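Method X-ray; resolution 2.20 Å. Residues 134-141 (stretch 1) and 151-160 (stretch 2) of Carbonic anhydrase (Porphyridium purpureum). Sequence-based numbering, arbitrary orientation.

Stretch 1 134-141: GGAKAALG
Stretch 2 151-160: WLRHIRDVRR

Ala 139 lies at the centre of this contact between two helices, its CA-to-CB bond directed toward the second helix and its CB packed 3.7 Å from Ile 155 CG2 and 4.4 Å from Leu 152 CB. A methyl is small enough to let the backbones draw near: Ala 139 CA and Leu 152 CA, which set the register, are 5.7 Å apart, and the axes of helix 134-141 and helix 151-160 approach to 9.0 Å, their N-to-C directions crossing at -76°. So steep a crossing confines the contact to a short patch, burying 337 Å² over both sides.

Leu 152 and Ile 155, one turn apart and both pointing toward the first helix, supply the bulk that the alanines lack. Both adopt chi1 m, chi2 t. Leu 152 CD1 meets Ala 138 CB at 3.9 Å, while Leu 152 CD2 lies 3.6 Å from Gly 135 O. Ile 155 CD1 reaches the backbone, 3.8 Å from Gly 135 O and 4.0 Å from Ala 136 CA. Gly 135 has no side chain, so its surface here is bare backbone.

Both stretches have helical phi/psi, near -65/-40, with psi raised to -14° at Leu 152 and -26° at Arg 153; phi falls to -97° at Leu 140 (psi -41°) and -108° at Gly 141 (psi 13°). Ala 139 N bonds Gly 135 O (3.2 Å). The second helix is kinked where the N atoms of His 154 and Ile 155 lack bonds to the turn before; Arg 156 N to Leu 152 O (3.3 Å) resumes the regular pattern.

Outward, long side chains take over. Leu 140 (m, t) starts sideways, but its end comes nearer, placing CD2 3.3 Å from CD of Arg 159 (t, t, p, chi4 118°), a contact between a methyl and the aliphatic part of the arginine. Arg 156 (m, m, -136°, 106°) also starts sideways, and its length brings NE to 3.5 Å from Ala 139 O, which lies at the guanidinium edge, near its plane. Arginine suits this partly exposed margin because its polar end can bond elsewhere in the structure, as Arg 156 NH2 and Arg 159 NH1 and NH2 do.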

# COMPACT_ATOMS: atom_id res chain seq x y z
N GLY A 134 19.13 -10.98 1.62
CA GLY A 134 18.51 -11.31 2.89
C GLY A 134 16.99 -11.36 2.83
O GLY A 134 16.37 -12.16 3.52
N GLY A 135 16.38 -10.53 1.99
CA GLY A 135 14.93 -10.55 1.87
C GLY A 135 14.44 -11.84 1.23
O GLY A 135 13.50 -12.48 1.71
N ALA A 136 15.08 -12.24 0.14
CA ALA A 136 14.72 -13.46 -0.57
C ALA A 136 14.98 -14.67 0.31
O ALA A 136 14.20 -15.61 0.34
CB ALA A 136 15.52 -13.55 -1.86
N LYS A 137 16.08 -14.62 1.05
CA LYS A 137 16.49 -15.69 1.95
C LYS A 137 15.50 -15.89 3.09
O LYS A 137 15.12 -17.02 3.41
CB LYS A 137 17.88 -15.36 2.48
CG LYS A 137 18.58 -16.47 3.17
CD LYS A 137 19.99 -16.03 3.52
CE LYS A 137 20.63 -17.02 4.46
NZ LYS A 137 22.08 -16.74 4.70
N ALA A 138 15.05 -14.79 3.67
CA ALA A 138 14.09 -14.83 4.77
C ALA A 138 12.79 -15.46 4.30
O ALA A 138 12.17 -16.21 5.04
CB ALA A 138 13.84 -13.43 5.29
N ALA A 139 12.40 -15.18 3.06
CA ALA A 139 11.17 -15.72 2.48
C ALA A 139 11.15 -17.26 2.43
O ALA A 139 10.08 -17.87 2.44
CB ALA A 139 10.96 -15.13 1.07
N LEU A 140 12.32 -17.87 2.30
CA LEU A 140 12.44 -19.33 2.22
C LEU A 140 12.78 -19.97 3.56
O LEU A 140 12.24 -21.02 3.92
CB LEU A 140 13.54 -19.74 1.23
CG LEU A 140 13.43 -19.60 -0.30
CD1 LEU A 140 14.70 -20.14 -1.00
CD2 LEU A 140 12.23 -20.35 -0.80
N GLY A 141 13.68 -19.36 4.32
CA GLY A 141 14.09 -19.98 5.55
C GLY A 141 13.68 -19.46 6.90
O GLY A 141 14.24 -19.90 7.90
N TRP A 151 5.01 -8.59 3.38
CA TRP A 151 5.74 -8.03 2.25
C TRP A 151 6.35 -9.23 1.51
O TRP A 151 6.21 -9.37 0.30
CB TRP A 151 6.86 -7.11 2.76
CG TRP A 151 7.64 -6.42 1.67
CD1 TRP A 151 8.86 -6.79 1.17
CD2 TRP A 151 7.25 -5.24 0.95
NE1 TRP A 151 9.25 -5.91 0.19
CE2 TRP A 151 8.28 -4.95 0.03
CE3 TRP A 151 6.13 -4.40 0.99
CZ2 TRP A 151 8.23 -3.85 -0.83
CZ3 TRP A 151 6.07 -3.31 0.13
CH2 TRP A 151 7.12 -3.05 -0.77
N LEU A 152 7.00 -10.10 2.28
CA LEU A 152 7.66 -11.30 1.75
C LEU A 152 6.76 -12.33 1.07
O LEU A 152 7.27 -13.21 0.38
CB LEU A 152 8.52 -11.95 2.82
CG LEU A 152 9.61 -11.02 3.37
CD1 LEU A 152 10.40 -11.74 4.41
CD2 LEU A 152 10.51 -10.56 2.25
N ARG A 153 5.44 -12.24 1.27
CA ARG A 153 4.51 -13.15 0.61
C ARG A 153 4.61 -13.00 -0.90
O ARG A 153 4.32 -13.92 -1.61
CB ARG A 153 3.05 -12.88 1.01
CG ARG A 153 2.61 -13.37 2.36
CD ARG A 153 3.08 -14.79 2.65
NE ARG A 153 4.44 -14.79 3.21
CZ ARG A 153 4.87 -15.62 4.16
NH1 ARG A 153 4.04 -16.53 4.67
NH2 ARG A 153 6.13 -15.55 4.59
N HIS A 154 5.05 -11.83 -1.38
CA HIS A 154 5.18 -11.61 -2.81
C HIS A 154 6.30 -12.43 -3.40
O HIS A 154 6.20 -12.92 -4.52
CB HIS A 154 5.37 -10.13 -3.13
CG HIS A 154 4.15 -9.31 -2.86
ND1 HIS A 154 3.07 -9.28 -3.72
CD2 HIS A 154 3.82 -8.52 -1.82
CE1 HIS A 154 2.12 -8.52 -3.20
NE2 HIS A 154 2.56 -8.05 -2.05
N ILE A 155 7.36 -12.61 -2.64
CA ILE A 155 8.49 -13.43 -3.08
C ILE A 155 8.03 -14.90 -3.12
O ILE A 155 8.47 -15.68 -3.96
CB ILE A 155 9.66 -13.28 -2.12
CG1 ILE A 155 10.17 -11.84 -2.18
CG2 ILE A 155 10.77 -14.26 -2.48
CD1 ILE A 155 11.32 -11.56 -1.25
N ARG A 156 7.13 -15.25 -2.21
CA ARG A 156 6.54 -16.59 -2.11
C ARG A 156 5.71 -16.87 -3.35
O ARG A 156 5.65 -17.99 -3.82
CB ARG A 156 5.68 -16.70 -0.87
CG ARG A 156 6.49 -16.85 0.36
CD ARG A 156 6.98 -18.26 0.42
NE ARG A 156 6.80 -18.75 1.77
CZ ARG A 156 5.88 -19.62 2.16
NH1 ARG A 156 5.02 -20.17 1.31
NH2 ARG A 156 5.77 -19.86 3.45
N ASP A 157 5.09 -15.84 -3.89
CA ASP A 157 4.32 -16.01 -5.11
C ASP A 157 5.27 -16.33 -6.23
O ASP A 157 4.94 -17.12 -7.09
CB ASP A 157 3.53 -14.76 -5.45
CG ASP A 157 2.30 -14.61 -4.59
OD1 ASP A 157 2.01 -15.51 -3.78
OD2 ASP A 157 1.64 -13.57 -4.72
N VAL A 158 6.47 -15.75 -6.20
CA VAL A 158 7.47 -16.05 -7.22
C VAL A 158 7.89 -17.52 -7.13
O VAL A 158 7.98 -18.19 -8.15
CB VAL A 158 8.71 -15.13 -7.07
CG1 VAL A 158 9.74 -15.45 -8.15
CG2 VAL A 158 8.28 -13.68 -7.17
N ARG A 159 8.11 -18.03 -5.92
CA ARG A 159 8.49 -19.43 -5.75
C ARG A 159 7.35 -20.33 -6.22
O ARG A 159 7.57 -21.31 -6.93
CB ARG A 159 8.84 -19.75 -4.29
CG ARG A 159 9.63 -21.06 -4.14
CD ARG A 159 9.75 -21.53 -2.68
NE ARG A 159 8.53 -22.18 -2.20
CZ ARG A 159 8.43 -23.45 -1.79
NH1 ARG A 159 9.48 -24.27 -1.77
NH2 ARG A 159 7.24 -23.92 -1.46
N ARG A 160 6.12 -19.92 -5.90
CA ARG A 160 4.92 -20.66 -6.27
C ARG A 160 4.75 -20.74 -7.79
O ARG A 160 4.61 -21.83 -8.34
CB ARG A 160 3.70 -19.99 -5.62
CG ARG A 160 2.35 -20.63 -5.92
CD ARG A 160 1.24 -20.00 -5.09
NE ARG A 160 0.18 -19.43 -5.93
CZ ARG A 160 -0.99 -20.04 -6.19
NH1 ARG A 160 -1.26 -21.23 -5.67
NH2 ARG A 160 -1.88 -19.46 -6.99